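Local atomic coordinates of L-glyceraldehyde 3-phosphate reductase (Clostridium beijerinckii, PDB entry 6HG6), a protein that probably reduces aldehydes such as furfural with NADPH as the cofactor, as an aldo-keto reductase of the shaker potassium channel beta subunit family. Residues R274-K288 with E307-E321. Residues are numbered along the deposited sequence; the frame is centred on the assembly and turned at random.
With NDP (NADPH dihydro-nicotinamide-adenine-dinucleotide phosphate), chain B.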
loop_
_atom_site.group_PDB
_atom_site.type_symbol
_atom_site.label_atom_id
_atom_site.label_comp_id
_atom_site.label_asym_id
_atom_site.label_seq_id
_atom_site.Cartn_x
_atom_site.Cartn_y
_atom_site.Cartn_z
ATOM N N ARG A 274 -23.888 -9.187 5.239
ATOM C CA ARG A 274 -22.635 -9.871 5.663
ATOM C C ARG A 274 -22.237 -9.474 7.093
ATOM O O ARG A 274 -21.238 -9.988 7.551
ATOM C CB ARG A 274 -21.465 -9.478 4.753
ATOM C CG ARG A 274 -21.568 -10.030 3.343
ATOM C CD ARG A 274 -20.540 -9.422 2.437
ATOM N NE ARG A 274 -19.177 -9.619 2.876
ATOM C CZ ARG A 274 -18.452 -10.698 2.664
ATOM N NH1 ARG A 274 -18.968 -11.745 2.055
ATOM N NH2 ARG A 274 -17.220 -10.736 3.106
ATOM N N GLY A 275 -22.943 -8.559 7.757
ATOM C CA GLY A 275 -22.569 -8.081 9.099
ATOM C C GLY A 275 -21.383 -7.141 9.030
ATOM O O GLY A 275 -20.660 -7.053 10.007
ATOM N N GLN A 276 -21.167 -6.477 7.890
ATOM C CA GLN A 276 -20.045 -5.545 7.680
ATOM C C GLN A 276 -20.549 -4.145 7.304
ATOM O O GLN A 276 -21.641 -4.024 6.711
ATOM C CB GLN A 276 -19.187 -6.031 6.510
ATOM C CG GLN A 276 -18.451 -7.350 6.743
ATOM C CD GLN A 276 -17.416 -7.597 5.669
ATOM O OE1 GLN A 276 -17.743 -7.804 4.503
ATOM N NE2 GLN A 276 -16.143 -7.584 6.050
ATOM N N THR A 277 -19.735 -3.124 7.580
ATOM C CA THR A 277 -19.917 -1.783 6.984
ATOM C C THR A 277 -19.503 -1.906 5.511
ATOM O O THR A 277 -18.764 -2.874 5.170
ATOM C CB THR A 277 -19.044 -0.731 7.682
ATOM O OG1 THR A 277 -17.692 -1.166 7.552
ATOM C CG2 THR A 277 -19.417 -0.502 9.133
ATOM N N LEU A 278 -19.903 -0.943 4.679
ATOM C CA LEU A 278 -19.476 -0.894 3.258
ATOM C C LEU A 278 -17.946 -0.864 3.200
ATOM O O LEU A 278 -17.356 -1.667 2.450
ATOM C CB LEU A 278 -20.116 0.307 2.559
ATOM C CG LEU A 278 -19.686 0.500 1.105
ATOM C CD1 LEU A 278 -19.820 -0.796 0.319
ATOM C CD2 LEU A 278 -20.513 1.592 0.447
ATOM N N ALA A 279 -17.291 -0.016 3.997
ATOM C CA ALA A 279 -15.816 0.081 4.037
ATOM C C ALA A 279 -15.225 -1.297 4.315
ATOM O O ALA A 279 -14.259 -1.703 3.612
ATOM C CB ALA A 279 -15.350 1.060 5.090
ATOM N N GLN A 280 -15.768 -1.991 5.313
ATOM C CA GLN A 280 -15.253 -3.328 5.690
ATOM C C GLN A 280 -15.420 -4.298 4.516
ATOM O O GLN A 280 -14.465 -5.021 4.230
ATOM C CB GLN A 280 -15.935 -3.861 6.932
ATOM C CG GLN A 280 -15.404 -3.243 8.210
ATOM C CD GLN A 280 -16.175 -3.782 9.388
ATOM O OE1 GLN A 280 -17.387 -3.960 9.322
ATOM N NE2 GLN A 280 -15.425 -4.175 10.411
ATOM N N MET A 281 -16.562 -4.268 3.821
ATOM C CA MET A 281 -16.764 -5.206 2.693
ATOM C C MET A 281 -15.806 -4.844 1.557
ATOM O O MET A 281 -15.288 -5.753 0.886
ATOM C CB MET A 281 -18.184 -5.163 2.159
ATOM C CG MET A 281 -18.372 -6.190 1.092
ATOM S SD MET A 281 -20.053 -6.268 0.477
ATOM C CE MET A 281 -20.069 -4.835 -0.609
ATOM N N ALA A 282 -15.580 -3.547 1.335
ATOM C CA ALA A 282 -14.689 -3.070 0.263
ATOM C C ALA A 282 -13.277 -3.605 0.519
ATOM O O ALA A 282 -12.609 -3.964 -0.466
ATOM C CB ALA A 282 -14.729 -1.555 0.171
ATOM N N LEU A 283 -12.834 -3.628 1.787
ATOM C CA LEU A 283 -11.487 -4.135 2.152
ATOM C C LEU A 283 -11.455 -5.653 1.950
ATOM O O LEU A 283 -10.504 -6.132 1.332
ATOM C CB LEU A 283 -11.137 -3.787 3.596
ATOM C CG LEU A 283 -11.049 -2.297 3.929
ATOM C CD1 LEU A 283 -10.668 -2.130 5.392
ATOM C CD2 LEU A 283 -10.060 -1.585 3.042
ATOM N N SER A 284 -12.483 -6.355 2.413
ATOM C CA SER A 284 -12.602 -7.829 2.252
ATOM C C SER A 284 -12.595 -8.182 0.762
ATOM O O SER A 284 -11.950 -9.159 0.390
ATOM C CB SER A 284 -13.793 -8.375 2.914
ATOM O OG SER A 284 -13.747 -8.101 4.291
ATOM N N TRP A 285 -13.283 -7.407 -0.072
ATOM C CA TRP A 285 -13.392 -7.743 -1.506
ATOM C C TRP A 285 -12.013 -7.672 -2.173
ATOM O O TRP A 285 -11.662 -8.558 -2.974
ATOM C CB TRP A 285 -14.447 -6.834 -2.151
ATOM C CG TRP A 285 -14.648 -7.123 -3.598
ATOM C CD1 TRP A 285 -15.608 -7.923 -4.129
ATOM C CD2 TRP A 285 -13.883 -6.620 -4.705
ATOM N NE1 TRP A 285 -15.481 -7.951 -5.485
ATOM C CE2 TRP A 285 -14.452 -7.172 -5.873
ATOM C CE3 TRP A 285 -12.805 -5.754 -4.833
ATOM C CZ2 TRP A 285 -13.946 -6.923 -7.144
ATOM C CZ3 TRP A 285 -12.315 -5.498 -6.096
ATOM C CH2 TRP A 285 -12.897 -6.053 -7.229
ATOM N N VAL A 286 -11.240 -6.642 -1.898
ATOM C CA VAL A 286 -9.904 -6.503 -2.512
ATOM C C VAL A 286 -9.028 -7.725 -2.180
ATOM O O VAL A 286 -8.156 -8.054 -3.006
ATOM C CB VAL A 286 -9.283 -5.170 -2.061
ATOM C CG1 VAL A 286 -7.827 -5.161 -2.233
ATOM C CG2 VAL A 286 -9.939 -4.020 -2.799
ATOM N N LEU A 287 -9.218 -8.333 -1.024
ATOM C CA LEU A 287 -8.425 -9.503 -0.536
ATOM C C LEU A 287 -9.032 -10.849 -0.949
ATOM O O LEU A 287 -8.513 -11.888 -0.516
ATOM C CB LEU A 287 -8.350 -9.453 0.995
ATOM C CG LEU A 287 -7.431 -8.367 1.566
ATOM C CD1 LEU A 287 -7.629 -8.284 3.063
ATOM C CD2 LEU A 287 -5.967 -8.589 1.229
ATOM N N LYS A 288 -10.116 -10.874 -1.696
ATOM C CA LYS A 288 -10.828 -12.161 -1.901
ATOM C C LYS A 288 -9.944 -13.181 -2.628
ATOM O O LYS A 288 -10.158 -14.389 -2.413
ATOM C CB LYS A 288 -12.158 -11.926 -2.616
ATOM C CG LYS A 288 -12.114 -11.550 -4.086
ATOM C CD LYS A 288 -13.499 -11.134 -4.540
ATOM C CE LYS A 288 -13.708 -11.074 -6.034
ATOM N NZ LYS A 288 -12.548 -10.643 -6.803
ATOM N N GLU A 307 -11.694 -0.758 13.483
ATOM C CA GLU A 307 -12.823 -1.310 12.672
ATOM C C GLU A 307 -12.254 -2.108 11.487
ATOM O O GLU A 307 -12.778 -3.154 11.134
ATOM C CB GLU A 307 -13.717 -0.187 12.131
ATOM C CG GLU A 307 -14.652 -0.635 10.998
ATOM C CD GLU A 307 -15.794 0.312 10.616
ATOM O OE1 GLU A 307 -16.615 0.683 11.534
ATOM O OE2 GLU A 307 -15.867 0.683 9.382
ATOM N N ASN A 308 -11.245 -1.606 10.831
ATOM C CA ASN A 308 -10.826 -2.197 9.543
ATOM C C ASN A 308 -10.124 -3.538 9.748
ATOM O O ASN A 308 -10.190 -4.332 8.823
ATOM C CB ASN A 308 -9.894 -1.280 8.758
ATOM C CG ASN A 308 -10.564 -0.051 8.194
ATOM O OD1 ASN A 308 -11.796 0.089 8.271
ATOM N ND2 ASN A 308 -9.729 0.843 7.656
ATOM N N VAL A 309 -9.486 -3.790 10.895
ATOM C CA VAL A 309 -8.637 -5.017 11.012
ATOM C C VAL A 309 -9.521 -6.265 11.149
ATOM O O VAL A 309 -8.988 -7.341 10.904
ATOM C CB VAL A 309 -7.544 -4.942 12.093
ATOM C CG1 VAL A 309 -6.445 -3.970 11.663
ATOM C CG2 VAL A 309 -8.065 -4.650 13.487
ATOM N N GLY A 310 -10.809 -6.149 11.474
ATOM C CA GLY A 310 -11.704 -7.328 11.505
ATOM C C GLY A 310 -11.909 -7.925 10.109
ATOM O O GLY A 310 -12.208 -9.093 10.000
ATOM N N ILE A 311 -11.743 -7.144 9.057
ATOM C CA ILE A 311 -12.132 -7.508 7.659
ATOM C C ILE A 311 -11.319 -8.698 7.161
ATOM O O ILE A 311 -11.886 -9.494 6.375
ATOM C CB ILE A 311 -11.999 -6.299 6.730
ATOM C CG1 ILE A 311 -10.533 -5.932 6.474
ATOM C CG2 ILE A 311 -12.778 -5.121 7.280
ATOM C CD1 ILE A 311 -9.896 -6.713 5.340
ATOM N N VAL A 312 -10.058 -8.823 7.606
ATOM C CA VAL A 312 -9.142 -9.949 7.226
ATOM C C VAL A 312 -9.802 -11.293 7.589
ATOM O O VAL A 312 -9.293 -12.322 7.108
ATOM C CB VAL A 312 -7.726 -9.847 7.854
ATOM C CG1 VAL A 312 -7.141 -8.464 7.658
ATOM C CG2 VAL A 312 -7.692 -10.215 9.334
ATOM N N HIS A 313 -10.872 -11.294 8.392
ATOM C CA HIS A 313 -11.566 -12.548 8.821
ATOM C C HIS A 313 -12.872 -12.799 8.049
ATOM O O HIS A 313 -13.550 -13.760 8.387
ATOM C CB HIS A 313 -11.787 -12.529 10.334
ATOM C CG HIS A 313 -10.487 -12.554 11.044
ATOM N ND1 HIS A 313 -9.901 -11.409 11.542
ATOM C CD2 HIS A 313 -9.602 -13.559 11.222
ATOM C CE1 HIS A 313 -8.723 -11.721 12.056
ATOM N NE2 HIS A 313 -8.521 -13.040 11.877
ATOM N N LYS A 314 -13.176 -11.999 7.021
ATOM C CA LYS A 314 -14.393 -12.145 6.182
ATOM C C LYS A 314 -14.042 -11.857 4.716
ATOM O O LYS A 314 -14.754 -11.048 4.066
ATOM C CB LYS A 314 -15.505 -11.197 6.653
ATOM C CG LYS A 314 -16.044 -11.441 8.050
ATOM C CD LYS A 314 -17.319 -10.696 8.302
ATOM C CE LYS A 314 -17.703 -10.659 9.764
ATOM N NZ LYS A 314 -19.027 -10.015 9.925
ATOM N N ILE A 315 -13.000 -12.492 4.189
ATOM C CA ILE A 315 -12.536 -12.225 2.790
ATOM C C ILE A 315 -13.240 -13.194 1.829
ATOM O O ILE A 315 -13.020 -13.082 0.610
ATOM C CB ILE A 315 -11.009 -12.269 2.701
ATOM C CG1 ILE A 315 -10.427 -13.648 3.046
ATOM C CG2 ILE A 315 -10.434 -11.169 3.593
ATOM C CD1 ILE A 315 -8.939 -13.763 2.789
ATOM N N GLY A 316 -14.058 -14.094 2.372
ATOM C CA GLY A 316 -14.871 -15.031 1.571
ATOM C C GLY A 316 -16.188 -14.425 1.110
ATOM O O GLY A 316 -16.907 -13.843 1.930
ATOM N N PHE A 317 -16.558 -14.691 -0.135
ATOM C CA PHE A 317 -17.783 -14.175 -0.774
ATOM C C PHE A 317 -18.461 -15.324 -1.508
ATOM O O PHE A 317 -17.723 -16.099 -2.126
ATOM C CB PHE A 317 -17.418 -13.086 -1.778
ATOM C CG PHE A 317 -17.037 -11.770 -1.160
ATOM C CD1 PHE A 317 -15.781 -11.571 -0.631
ATOM C CD2 PHE A 317 -17.964 -10.746 -1.040
ATOM C CE1 PHE A 317 -15.438 -10.347 -0.066
ATOM C CE2 PHE A 317 -17.609 -9.521 -0.495
ATOM C CZ PHE A 317 -16.359 -9.328 0.016
ATOM N N THR A 318 -19.778 -15.350 -1.498
ATOM C CA THR A 318 -20.594 -16.319 -2.281
ATOM C C THR A 318 -20.476 -15.879 -3.756
ATOM O O THR A 318 -20.286 -14.582 -4.033
ATOM C CB THR A 318 -22.050 -16.366 -1.801
ATOM O OG1 THR A 318 -22.798 -15.132 -2.068
ATOM C CG2 THR A 318 -22.157 -16.699 -0.326
ATOM N N ASP A 319 -20.726 -16.844 -4.691
ATOM C CA ASP A 319 -20.751 -16.521 -6.149
ATOM C C ASP A 319 -21.877 -15.482 -6.371
ATOM O O ASP A 319 -21.673 -14.542 -7.179
ATOM C CB ASP A 319 -20.858 -17.801 -6.998
ATOM C CG ASP A 319 -19.622 -18.706 -6.942
ATOM O OD1 ASP A 319 -18.523 -18.194 -6.718
ATOM O OD2 ASP A 319 -19.776 -19.937 -7.094
ATOM N N GLU A 320 -22.913 -15.516 -5.531
ATOM C CA GLU A 320 -24.058 -14.556 -5.662
ATOM C C GLU A 320 -23.600 -13.110 -5.267
ATOM O O GLU A 320 -24.114 -12.066 -5.996
ATOM C CB GLU A 320 -25.256 -14.924 -4.801
ATOM C CG GLU A 320 -26.424 -13.982 -5.007
ATOM C CD GLU A 320 -27.673 -14.439 -4.274
ATOM O OE1 GLU A 320 -27.490 -14.766 -3.084
ATOM O OE2 GLU A 320 -28.801 -14.515 -4.883
ATOM N N GLU A 321 -22.860 -13.031 -4.108
ATOM C CA GLU A 321 -22.417 -11.687 -3.656
ATOM C C GLU A 321 -21.557 -11.085 -4.755
ATOM O O GLU A 321 -21.708 -9.880 -5.036
ATOM C CB GLU A 321 -21.637 -11.738 -2.343
ATOM C CG GLU A 321 -22.507 -12.005 -1.145
ATOM C CD GLU A 321 -21.770 -12.315 0.148
ATOM O OE1 GLU A 321 -20.687 -12.848 0.096
ATOM O OE2 GLU A 321 -22.333 -12.059 1.208
HETATM P PA NDP B . -8.248 4.093 1.651
HETATM O O1A NDP B . -8.909 3.899 0.328
HETATM O O2A NDP B . -8.149 3.039 2.707
HETATM O O5B NDP B . -8.771 5.458 2.321
HETATM C C5B NDP B . -8.275 5.844 3.631
HETATM C C4B NDP B . -9.177 6.900 4.216
HETATM O O4B NDP B . -10.529 6.374 4.242
HETATM C C3B NDP B . -8.888 7.336 5.659
HETATM O O3B NDP B . -7.948 8.403 5.754
HETATM C C2B NDP B . -10.274 7.771 6.117
HETATM O O2B NDP B . -10.506 9.069 5.578
HETATM C C1B NDP B . -11.176 6.750 5.433
HETATM N N9A NDP B . -11.430 5.526 6.184
HETATM C C8A NDP B . -10.528 4.546 6.517
HETATM N N7A NDP B . -11.067 3.532 7.148
HETATM C C5A NDP B . -12.412 3.860 7.236
HETATM C C6A NDP B . -13.518 3.189 7.795
HETATM N N6A NDP B . -13.434 2.003 8.392
HETATM N N1A NDP B . -14.732 3.792 7.703
HETATM C C2A NDP B . -14.807 4.986 7.099
HETATM N N3A NDP B . -13.840 5.705 6.532
HETATM C C4A NDP B . -12.652 5.082 6.633
HETATM O O3 NDP B . -6.695 4.444 1.363
HETATM P PN NDP B . -5.901 5.705 0.779
HETATM O O1N NDP B . -5.687 6.652 1.912
HETATM O O2N NDP B . -6.508 6.193 -0.497
HETATM O O5D NDP B . -4.496 5.000 0.417
HETATM C C5D NDP B . -3.914 4.112 1.406
HETATM C C4D NDP B . -2.419 4.055 1.200
HETATM O O4D NDP B . -2.140 3.540 -0.114
HETATM C C3D NDP B . -1.676 5.389 1.212
HETATM O O3D NDP B . -1.493 5.848 2.543
HETATM C C2D NDP B . -0.381 4.977 0.502
HETATM O O2D NDP B . 0.474 4.314 1.396
HETATM C C1D NDP B . -0.887 4.022 -0.575
HETATM N N1N NDP B . -1.076 4.694 -1.885
HETATM C C2N NDP B . -0.235 4.397 -2.930
HETATM C C3N NDP B . -0.171 5.161 -4.063
HETATM C C7N NDP B . 0.785 4.768 -5.158
HETATM O O7N NDP B . 1.591 3.833 -4.996
HETATM N N7N NDP B . 0.739 5.485 -6.281
HETATM C C4N NDP B . -1.079 6.359 -4.141
HETATM C C5N NDP B . -2.079 6.464 -3.058
HETATM C C6N NDP B . -2.092 5.617 -2.052
HETATM P P2B NDP B . -11.441 10.070 6.436
HETATM O O1X NDP B . -11.401 9.792 7.925
HETATM O O2X NDP B . -10.899 11.452 6.104
HETATM O O3X NDP B . -12.814 9.816 5.833
HETATM O O HOH W 1 -11.969 -15.144 -0.809
#
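Arg274 lies flat on Phe317 where the outer helix 278-286 of this aldo-keto reductase TIM barrel meets the chain that follows the last barrel strand, 294-297. Guanidinium and ring planes differ by 2°, and CZ of Arg274 sits 3.7 Å from the Phe317 centroid, a cation-pi stack. A bend at chi3 turns the guanidinium flat over the ring. Its edge is ringed by acceptors: NH1 donates to Gly316 O (2.9 Å) and forms a salt bridge, with a weak, bent hydrogen bond, to Glu321 OE1, while NE and NH2 both reach Gln276 OE1 from the same face of that amide. Glu321 also belongs to the capping box with Thr318 that starts helix 319-329. Over the opposite face of Phe317 comes the edge of Trp285, T-shaped with planes at 82°, and Met281 CG touches the rim.

Tight apolar packing continues toward the barrel. Ile311 CD1 meets Leu283 CB and Leu287 CD1, each at 3.6 Å, and its CG2 presses on Gln280 CG; Leu283 and Leu287 also rest on Val295. The solvent side is looser and polar: the extended Lys314 chain slides past Gln276 in the opposite direction, and its NZ donates to Arg274 O at 3.2 Å, with a weak second bond to Gly275 O in the Schellman motif that ends helix 258-273.

At the cofactor end, Gln280 NE2 holds Glu307 O at 2.9 Å, and Asn308 grips the NADPH adenine through ND2 to N7A, while Leu283 CD1 packs against CG and CB of Asn308. Glu307 OE2 takes an almost straight bond from adenine N6A (176°) and, from above its carboxylate plane, a second from Thr277 OG1 at 3.2 Å.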